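Local atomic coordinates of uncharacterized protein (Nitrosospira multiformis, PDB entry 3P51), a protein that is of unknown function but belongs to the polyketide cyclase/dehydrase and lipid-transport family, and so probably binds a small hydrophobic ligand. Residues Val10-Ile21 with Leu136-Arg145; Gly43-Arg51 with Leu59-Glu67. All coordinates share one frame; numbering follows the deposited sequence. Where two conformers were deposited one is given.

Contact 1: residues Val10-Ile21 with Leu136-Arg145; sequences VDAPVERVWSRI and LAAEFTSESR
Arg20 and Glu139 meet in a side-on salt bridge: Arg20 NE bonds Glu139 OE2 at 2.6 Å, and Arg20 NH2 reaches Glu139 OE1 at 3.2 Å. OE1 uses its syn lone pair, whereas OE2 is met 31° out of the carboxylate plane, because the two flat groups are twisted 39° against each other. The bend of the arginine chain at chi2 (72°) turns its guanidinium edge toward the acid, and NH1 is left to bond Ser28 OG. A methionine in place of Arg20 would probably leave the Glu139 carboxylate without its mate and free to swing, and Ser28 without this donor.

At the other end Arg145 grips Asp11 differently. Its NE and NH2 converge on the single oxygen OD1, each 3.0 Å away, with OD1 lying in the guanidinium plane and the carboxylate standing almost perpendicular to it. Ser142 OG adds a weak bond to Asp11 OD2, but Ser142 and Arg145 are poorly ordered. Pro13 CD and Ala12 CA lie over one face of the Arg145 guanidinium.

Between the two ion pairs sits Phe140, just past the helix end. The Ala12 methyl lies 3.6 Å from CD1 of the Phe140 ring, and Arg16 NH1 comes to the ring edge. Val17 CG2 stands over one face of the ring, toward its rim, while CG of Glu139 lies over the centre of the other. Val10 CG1 presses against Phe140 CB, and farther along Ile21 CG2 packs on Leu136 CD1 at 3.8 Å.

The contact joins the end of strand 3-10, the turn after it and one side of helix 14-21 to the C-terminal end of the long helix 120-139 and the tail that follows, as in the Bet v 1-like helix-grip fold, with Val17 and Ile21 also resting on Leu97 of strand 88-100 and Val10 on Val108 of strand 105-116.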
loop_
_atom_site.group_PDB
_atom_site.type_symbol
_atom_site.label_atom_id
_atom_site.label_comp_id
_atom_site.label_asym_id
_atom_site.label_seq_id
_atom_site.Cartn_x
_atom_site.Cartn_y
_atom_site.Cartn_z
ATOM N N VAL A 10 0.573 -20.091 -10.992
ATOM C CA VAL A 10 0.701 -21.459 -10.499
ATOM C C VAL A 10 -0.674 -22.134 -10.526
ATOM O O VAL A 10 -1.646 -21.583 -9.996
ATOM C CB VAL A 10 1.234 -21.446 -9.045
ATOM C CG1 VAL A 10 1.187 -22.814 -8.441
ATOM C CG2 VAL A 10 2.654 -20.896 -8.992
ATOM N N ASP A 11 -0.767 -23.317 -11.138
ATOM C CA ASP A 11 -2.057 -24.003 -11.268
ATOM C C ASP A 11 -2.472 -24.741 -9.989
ATOM O O ASP A 11 -2.498 -25.975 -9.942
ATOM C CB ASP A 11 -2.081 -24.960 -12.472
ATOM C CG ASP A 11 -3.495 -25.454 -12.805
ATOM O OD1 ASP A 11 -4.371 -25.417 -11.917
ATOM O OD2 ASP A 11 -3.743 -25.876 -13.956
ATOM N N ALA A 12 -2.799 -23.969 -8.960
ATOM C CA ALA A 12 -3.301 -24.502 -7.704
ATOM C C ALA A 12 -4.002 -23.373 -6.964
ATOM O O ALA A 12 -3.689 -22.200 -7.176
ATOM C CB ALA A 12 -2.168 -25.047 -6.873
ATOM N N PRO A 13 -4.966 -23.719 -6.107
ATOM C CA PRO A 13 -5.697 -22.669 -5.394
ATOM C C PRO A 13 -4.785 -21.947 -4.418
ATOM O O PRO A 13 -3.816 -22.528 -3.924
ATOM C CB PRO A 13 -6.824 -23.428 -4.681
ATOM C CG PRO A 13 -6.431 -24.856 -4.690
ATOM C CD PRO A 13 -5.501 -25.066 -5.844
ATOM N N VAL A 14 -5.083 -20.679 -4.161
ATOM C CA VAL A 14 -4.191 -19.831 -3.377
ATOM C C VAL A 14 -3.989 -20.363 -1.957
ATOM O O VAL A 14 -2.903 -20.228 -1.402
ATOM C CB VAL A 14 -4.683 -18.366 -3.353
ATOM C CG1 VAL A 14 -5.948 -18.236 -2.504
ATOM C CG2 VAL A 14 -3.586 -17.420 -2.855
ATOM N N GLU A 15 -5.026 -20.966 -1.374
ATOM C CA GLU A 15 -4.920 -21.535 -0.026
ATOM C C GLU A 15 -3.866 -22.635 0.032
ATOM O O GLU A 15 -3.156 -22.782 1.027
ATOM C CB GLU A 15 -6.254 -22.107 0.443
ATOM C CG GLU A 15 -7.359 -21.079 0.695
ATOM C CD GLU A 15 -8.079 -20.641 -0.574
ATOM O OE1 GLU A 15 -7.896 -21.299 -1.628
ATOM O OE2 GLU A 15 -8.830 -19.639 -0.510
ATOM N N ARG A 16 -3.779 -23.419 -1.035
ATOM C CA ARG A 16 -2.803 -24.500 -1.104
ATOM C C ARG A 16 -1.386 -23.968 -1.298
ATOM O O ARG A 16 -0.429 -24.432 -0.653
ATOM C CB ARG A 16 -3.170 -25.447 -2.244
ATOM C CG ARG A 16 -2.396 -26.742 -2.266
ATOM C CD ARG A 16 -3.300 -27.870 -2.724
ATOM N NE ARG A 16 -2.553 -29.093 -2.993
ATOM C CZ ARG A 16 -2.135 -29.459 -4.200
ATOM N NH1 ARG A 16 -2.387 -28.694 -5.255
ATOM N NH2 ARG A 16 -1.462 -30.593 -4.353
ATOM N N VAL A 17 -1.236 -23.003 -2.196
ATOM C CA VAL A 17 0.082 -22.423 -2.419
ATOM C C VAL A 17 0.571 -21.747 -1.146
ATOM O O VAL A 17 1.713 -21.931 -0.742
ATOM C CB VAL A 17 0.094 -21.412 -3.573
ATOM C CG1 VAL A 17 1.503 -20.910 -3.781
ATOM C CG2 VAL A 17 -0.425 -22.059 -4.861
ATOM N N TRP A 18 -0.297 -20.967 -0.507
ATOM C CA TRP A 18 0.087 -20.297 0.735
ATOM C C TRP A 18 0.494 -21.323 1.790
ATOM O O TRP A 18 1.517 -21.175 2.450
ATOM C CB TRP A 18 -1.053 -19.402 1.251
ATOM C CG TRP A 18 -0.697 -18.588 2.490
ATOM C CD1 TRP A 18 -1.339 -18.618 3.702
ATOM C CD2 TRP A 18 0.382 -17.649 2.635
ATOM N NE1 TRP A 18 -0.730 -17.751 4.581
ATOM C CE2 TRP A 18 0.321 -17.141 3.954
ATOM C CE3 TRP A 18 1.383 -17.179 1.777
ATOM C CZ2 TRP A 18 1.230 -16.186 4.440
ATOM C CZ3 TRP A 18 2.302 -16.226 2.265
ATOM C CH2 TRP A 18 2.211 -15.747 3.583
ATOM N N SER A 19 -0.307 -22.374 1.947
ATOM C CA SER A 19 -0.012 -23.378 2.960
ATOM C C SER A 19 1.403 -23.923 2.793
ATOM O O SER A 19 2.077 -24.275 3.765
ATOM C CB SER A 19 -1.039 -24.515 2.914
ATOM O OG SER A 19 -0.589 -25.599 3.701
ATOM N N ARG A 20 1.853 -23.982 1.548
ATOM C CA ARG A 20 3.160 -24.535 1.230
ATOM C C ARG A 20 4.327 -23.566 1.520
ATOM O O ARG A 20 5.382 -23.995 1.982
ATOM C CB ARG A 20 3.186 -24.968 -0.241
ATOM C CG ARG A 20 4.487 -25.647 -0.687
ATOM C CD ARG A 20 4.618 -27.044 -0.091
ATOM N NE ARG A 20 5.673 -27.822 -0.745
ATOM C CZ ARG A 20 6.820 -28.185 -0.174
ATOM N NH1 ARG A 20 7.072 -27.848 1.084
ATOM N NH2 ARG A 20 7.709 -28.900 -0.862
ATOM N N ILE A 21 4.140 -22.270 1.255
ATOM C CA ILE A 21 5.253 -21.311 1.339
ATOM C C ILE A 21 5.226 -20.406 2.569
ATOM O O ILE A 21 6.130 -19.612 2.764
ATOM C CB ILE A 21 5.285 -20.386 0.113
ATOM C CG1 ILE A 21 4.038 -19.498 0.080
ATOM C CG2 ILE A 21 5.404 -21.202 -1.168
ATOM C CD1 ILE A 21 4.232 -18.200 -0.666
ATOM N N LEU A 136 8.471 -23.646 -7.518
ATOM C CA LEU A 136 7.122 -23.519 -6.976
ATOM C C LEU A 136 6.095 -23.941 -8.021
ATOM O O LEU A 136 5.157 -24.679 -7.726
ATOM C CB LEU A 136 6.873 -22.091 -6.480
ATOM C CG LEU A 136 5.614 -21.876 -5.637
ATOM C CD1 LEU A 136 5.536 -22.924 -4.539
ATOM C CD2 LEU A 136 5.628 -20.477 -5.046
ATOM N N ALA A 137 6.295 -23.487 -9.252
ATOM C CA ALA A 137 5.421 -23.857 -10.358
ATOM C C ALA A 137 5.505 -25.346 -10.667
ATOM O O ALA A 137 4.488 -26.000 -10.884
ATOM C CB ALA A 137 5.767 -23.047 -11.595
ATOM N N ALA A 138 6.717 -25.888 -10.692
ATOM C CA ALA A 138 6.889 -27.293 -11.032
ATOM C C ALA A 138 6.160 -28.180 -10.033
ATOM O O ALA A 138 5.679 -29.257 -10.383
ATOM C CB ALA A 138 8.365 -27.661 -11.106
ATOM N N GLU A 139 6.070 -27.724 -8.789
ATOM C CA GLU A 139 5.380 -28.498 -7.765
ATOM C C GLU A 139 3.857 -28.487 -7.958
ATOM O O GLU A 139 3.173 -29.454 -7.631
ATOM C CB GLU A 139 5.756 -28.005 -6.366
ATOM C CG GLU A 139 4.863 -28.574 -5.282
ATOM C CD GLU A 139 5.558 -28.707 -3.940
ATOM O OE1 GLU A 139 6.811 -28.660 -3.889
ATOM O OE2 GLU A 139 4.834 -28.877 -2.934
ATOM N N PHE A 140 3.335 -27.393 -8.500
ATOM C CA PHE A 140 1.898 -27.263 -8.711
ATOM C C PHE A 140 1.566 -27.155 -10.197
ATOM O O PHE A 140 1.293 -26.060 -10.704
ATOM C CB PHE A 140 1.357 -26.027 -7.986
ATOM C CG PHE A 140 1.473 -26.095 -6.493
ATOM C CD1 PHE A 140 0.714 -26.992 -5.766
ATOM C CD2 PHE A 140 2.331 -25.252 -5.814
ATOM C CE1 PHE A 140 0.814 -27.050 -4.391
ATOM C CE2 PHE A 140 2.432 -25.306 -4.437
ATOM C CZ PHE A 140 1.673 -26.207 -3.727
ATOM N N THR A 141 1.583 -28.288 -10.891
ATOM C CA THR A 141 1.348 -28.286 -12.329
ATOM C C THR A 141 -0.139 -28.388 -12.668
ATOM O O THR A 141 -0.952 -28.800 -11.836
ATOM C CB THR A 141 2.125 -29.417 -13.020
ATOM O OG1 THR A 141 3.499 -29.356 -12.625
ATOM C CG2 THR A 141 2.038 -29.283 -14.533
ATOM N N SER A 142 -0.488 -27.999 -13.891
ATOM C CA SER A 142 -1.861 -28.097 -14.373
ATOM C C SER A 142 -2.354 -29.542 -14.352
ATOM O O SER A 142 -3.547 -29.805 -14.511
ATOM C CB SER A 142 -1.968 -27.520 -15.789
ATOM O OG SER A 142 -3.302 -27.582 -16.268
ATOM N N GLU A 143 -1.427 -30.473 -14.155
ATOM C CA GLU A 143 -1.750 -31.894 -14.090
ATOM C C GLU A 143 -1.481 -32.466 -12.698
ATOM O O GLU A 143 -2.074 -33.470 -12.304
ATOM C CB GLU A 143 -0.973 -32.671 -15.160
ATOM C CG GLU A 143 0.498 -32.290 -15.276
ATOM C CD GLU A 143 1.423 -33.318 -14.652
ATOM O OE1 GLU A 143 2.633 -33.029 -14.518
ATOM O OE2 GLU A 143 0.941 -34.417 -14.300
ATOM N N SER A 144 -0.585 -31.819 -11.957
ATOM C CA SER A 144 -0.329 -32.184 -10.569
ATOM C C SER A 144 -1.555 -31.857 -9.719
ATOM O O SER A 144 -1.655 -32.270 -8.561
ATOM C CB SER A 144 0.903 -31.449 -10.036
ATOM O OG SER A 144 1.267 -31.928 -8.754
ATOM N N ARG A 145 -2.480 -31.102 -10.305
ATOM C CA ARG A 145 -3.775 -30.835 -9.688
ATOM C C ARG A 145 -4.813 -31.838 -10.208
ATOM O O ARG A 145 -5.823 -31.460 -10.804
ATOM C CB ARG A 145 -4.212 -29.380 -9.944
ATOM C CG ARG A 145 -5.692 -29.096 -9.673
ATOM C CD ARG A 145 -5.933 -27.833 -8.852
ATOM N NE ARG A 145 -5.923 -26.607 -9.649
ATOM C CZ ARG A 145 -6.731 -25.570 -9.435
ATOM N NH1 ARG A 145 -7.628 -25.611 -8.459
ATOM N NH2 ARG A 145 -6.648 -24.492 -10.203
#

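Contact 2: residues Gly43-Arg51 with Leu59-Glu67; sequences GGGYSVGAR and LDTLIAYSE
Gly49 N donates to Leu62 O and Leu62 N to Ala50 O, both at 2.8 Å, bringing the loop alongside strand 58-66 and into the antiparallel, non-hydrogen-bonded pair of Arg51 with Thr61. Just before that pair, a type II turn from Ser47 to Ala50 brings Val48 against the strand. Val48 CG1 lies 3.5 Å from Leu62 O and its CG2 faces Tyr65 CB, while Leu62 CD2 packs against the turn, 3.4 Å from Ser47 O.

Arg51 NE bonds Thr61 OG1 at 2.9 Å, the hydroxyl tilted 23° from the guanidinium plane. A bend at chi3 (82°) folds the arginine back so that Leu59 CD2 lies over one guanidinium face. Asp77 on the next strand takes up both partners, with a salt bridge to Arg51 NH2 and a hydrogen bond to Thr61 OG1.

Strand 58-66 lies inside the curved antiparallel sheet of a Bet v 1-like domain, between strands 71-78 and 51-54. A classic beta bulge at Ile63 and Ala64, on the side of strand 71-78, interrupts the regular pairing of strand 58-66. From Ala64 to Ser66 the strand pairs with one of the second subunit, carrying the sheet across the interface, where Val48 packs on Tyr65 of that subunit.

Tyr46 and Tyr65 point the same way, side by side. Tyr46 CB makes a CH-pi contact over the Tyr65 face, 4.2 Å from the ring centroid, and the rings themselves meet obliquely, planes 67° apart. Tyr46 CD1 comes within 3.3 Å of Tyr65 OH, whose hydrogen bond goes to Arg22 O.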
loop_
_atom_site.group_PDB
_atom_site.type_symbol
_atom_site.label_atom_id
_atom_site.label_comp_id
_atom_site.label_asym_id
_atom_site.label_seq_id
_atom_site.Cartn_x
_atom_site.Cartn_y
_atom_site.Cartn_z
ATOM N N GLY A 43 12.156 -16.962 17.717
ATOM C CA GLY A 43 10.986 -16.732 16.885
ATOM C C GLY A 43 10.791 -17.842 15.865
ATOM O O GLY A 43 11.764 -18.345 15.283
ATOM N N GLY A 44 9.534 -18.223 15.643
ATOM C CA GLY A 44 9.217 -19.273 14.693
ATOM C C GLY A 44 9.019 -18.766 13.277
ATOM O O GLY A 44 9.357 -17.622 12.964
ATOM N N GLY A 45 8.451 -19.616 12.424
ATOM C CA GLY A 45 8.288 -19.303 11.015
ATOM C C GLY A 45 7.363 -18.153 10.640
ATOM O O GLY A 45 7.311 -17.767 9.471
ATOM N N TYR A 46 6.633 -17.597 11.603
ATOM C CA TYR A 46 5.745 -16.476 11.311
ATOM C C TYR A 46 6.028 -15.314 12.250
ATOM O O TYR A 46 5.223 -14.382 12.369
ATOM C CB TYR A 46 4.270 -16.888 11.459
ATOM C CG TYR A 46 4.003 -18.338 11.131
ATOM C CD1 TYR A 46 4.140 -18.811 9.830
ATOM C CD2 TYR A 46 3.615 -19.235 12.123
ATOM C CE1 TYR A 46 3.892 -20.141 9.522
ATOM C CE2 TYR A 46 3.373 -20.570 11.825
ATOM C CZ TYR A 46 3.516 -21.017 10.520
ATOM O OH TYR A 46 3.283 -22.340 10.210
ATOM N N SER A 47 7.174 -15.376 12.915
ATOM C CA SER A 47 7.535 -14.383 13.920
ATOM C C SER A 47 8.464 -13.320 13.347
ATOM O O SER A 47 9.612 -13.596 13.028
ATOM C CB SER A 47 8.211 -15.065 15.109
ATOM O OG SER A 47 8.631 -14.111 16.073
ATOM N N VAL A 48 7.972 -12.098 13.226
ATOM C CA VAL A 48 8.815 -11.023 12.707
ATOM C C VAL A 48 10.027 -10.843 13.617
ATOM O O VAL A 48 9.892 -10.695 14.840
ATOM C CB VAL A 48 8.013 -9.724 12.549
ATOM C CG1 VAL A 48 8.916 -8.574 12.125
ATOM C CG2 VAL A 48 6.911 -9.941 11.525
ATOM N N GLY A 49 11.214 -10.872 13.013
ATOM C CA GLY A 49 12.455 -10.854 13.762
ATOM C C GLY A 49 13.184 -12.173 13.598
ATOM O O GLY A 49 14.384 -12.267 13.860
ATOM N N ALA A 50 12.458 -13.203 13.166
ATOM C CA ALA A 50 13.053 -14.521 12.969
ATOM C C ALA A 50 14.131 -14.401 11.918
ATOM O O ALA A 50 14.048 -13.524 11.063
ATOM C CB ALA A 50 11.990 -15.518 12.510
ATOM N N ARG A 51 15.123 -15.292 11.955
ATOM C CA ARG A 51 16.190 -15.263 10.972
ATOM C C ARG A 51 16.466 -16.653 10.426
ATOM O O ARG A 51 16.071 -17.658 11.005
ATOM C CB ARG A 51 17.465 -14.676 11.576
ATOM C CG ARG A 51 17.220 -13.412 12.389
ATOM C CD ARG A 51 18.521 -12.876 12.964
ATOM N NE ARG A 51 19.240 -12.097 11.963
ATOM C CZ ARG A 51 20.444 -11.571 12.140
ATOM N NH1 ARG A 51 21.084 -11.748 13.292
ATOM N NH2 ARG A 51 21.001 -10.863 11.164
ATOM N N LEU A 59 22.092 -14.955 4.934
ATOM C CA LEU A 59 21.445 -14.690 6.219
ATOM C C LEU A 59 20.261 -13.724 6.051
ATOM O O LEU A 59 20.469 -12.545 5.759
ATOM C CB LEU A 59 22.459 -14.111 7.212
ATOM C CG LEU A 59 21.946 -13.800 8.626
ATOM C CD1 LEU A 59 21.476 -15.068 9.339
ATOM C CD2 LEU A 59 23.021 -13.070 9.440
ATOM N N ASP A 60 19.034 -14.222 6.238
ATOM C CA ASP A 60 17.800 -13.415 6.118
ATOM C C ASP A 60 17.155 -13.133 7.480
ATOM O O ASP A 60 17.154 -14.002 8.357
ATOM C CB ASP A 60 16.737 -14.165 5.300
ATOM C CG ASP A 60 17.091 -14.316 3.820
ATOM O OD1 ASP A 60 17.940 -13.560 3.299
ATOM O OD2 ASP A 60 16.484 -15.194 3.164
ATOM N N THR A 61 16.567 -11.946 7.636
ATOM C CA THR A 61 15.692 -11.642 8.774
ATOM C C THR A 61 14.271 -11.317 8.300
ATOM O O THR A 61 14.097 -10.556 7.349
ATOM C CB THR A 61 16.216 -10.443 9.574
ATOM O OG1 THR A 61 17.538 -10.729 10.041
ATOM C CG2 THR A 61 15.334 -10.177 10.773
ATOM N N LEU A 62 13.261 -11.897 8.955
ATOM C CA LEU A 62 11.865 -11.597 8.637
ATOM C C LEU A 62 11.527 -10.210 9.180
ATOM O O LEU A 62 11.618 -9.964 10.395
ATOM C CB LEU A 62 10.937 -12.647 9.269
ATOM C CG LEU A 62 9.438 -12.621 8.955
ATOM C CD1 LEU A 62 9.186 -12.775 7.452
ATOM C CD2 LEU A 62 8.718 -13.725 9.730
ATOM N N ILE A 63 11.153 -9.292 8.291
ATOM C CA ILE A 63 10.897 -7.911 8.705
ATOM C C ILE A 63 9.414 -7.540 8.619
ATOM O O ILE A 63 8.986 -6.518 9.161
ATOM C CB ILE A 63 11.735 -6.916 7.883
ATOM C CG1 ILE A 63 11.283 -6.923 6.417
ATOM C CG2 ILE A 63 13.249 -7.258 7.992
ATOM C CD1 ILE A 63 12.118 -6.009 5.511
ATOM N N ALA A 64 8.633 -8.362 7.917
ATOM C CA ALA A 64 7.190 -8.179 7.884
ATOM C C ALA A 64 6.528 -9.470 7.418
ATOM O O ALA A 64 7.078 -10.202 6.588
ATOM C CB ALA A 64 6.793 -7.002 6.975
ATOM N N TYR A 65 5.350 -9.740 7.970
ATOM C CA TYR A 65 4.582 -10.935 7.630
ATOM C C TYR A 65 3.099 -10.575 7.657
ATOM O O TYR A 65 2.625 -9.904 8.581
ATOM C CB TYR A 65 4.871 -12.048 8.638
ATOM C CG TYR A 65 4.326 -13.409 8.270
ATOM C CD1 TYR A 65 5.167 -14.409 7.800
ATOM C CD2 TYR A 65 2.977 -13.698 8.405
ATOM C CE1 TYR A 65 4.671 -15.673 7.470
ATOM C CE2 TYR A 65 2.468 -14.957 8.081
ATOM C CZ TYR A 65 3.330 -15.939 7.611
ATOM O OH TYR A 65 2.842 -17.189 7.285
ATOM N N SER A 66 2.375 -10.996 6.628
ATOM C CA SER A 66 0.947 -10.750 6.547
ATOM C C SER A 66 0.190 -12.026 6.185
ATOM O O SER A 66 0.322 -12.556 5.076
ATOM C CB SER A 66 0.636 -9.650 5.537
ATOM O OG SER A 66 -0.761 -9.361 5.538
ATOM N N GLU A 67 -0.591 -12.530 7.135
ATOM C CA GLU A 67 -1.435 -13.677 6.870
ATOM C C GLU A 67 -2.586 -13.219 5.975
ATOM O O GLU A 67 -2.978 -13.924 5.041
ATOM C CB GLU A 67 -1.976 -14.253 8.183
ATOM C CG GLU A 67 -3.031 -15.337 7.999
ATOM C CD GLU A 67 -2.450 -16.617 7.412
ATOM O OE1 GLU A 67 -1.209 -16.781 7.421
ATOM O OE2 GLU A 67 -3.239 -17.462 6.942
#

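In the fold
From the N terminus, strand 3-10 leads straight into the first half of contact 1, and the chain then passes from helix 14-21 through loops and strand 37-40 into contact 2. That contact closes a short loop, with seven residues between its segments, tying the 43-51 loop to strand 58-66. The chain continues through the remaining strands and helix 120-139 before 136-145 returns to 10-21, so contact 2 is nested inside the far larger loop of contact 1. One joins the two helices near the termini, the other the sheet near the subunit interface. Their centres lie about 23 Å apart, yet Trp18 bridges them: its NE1 probably hydrogen-bonds Glu67 OE1, and its ring packs against Tyr65.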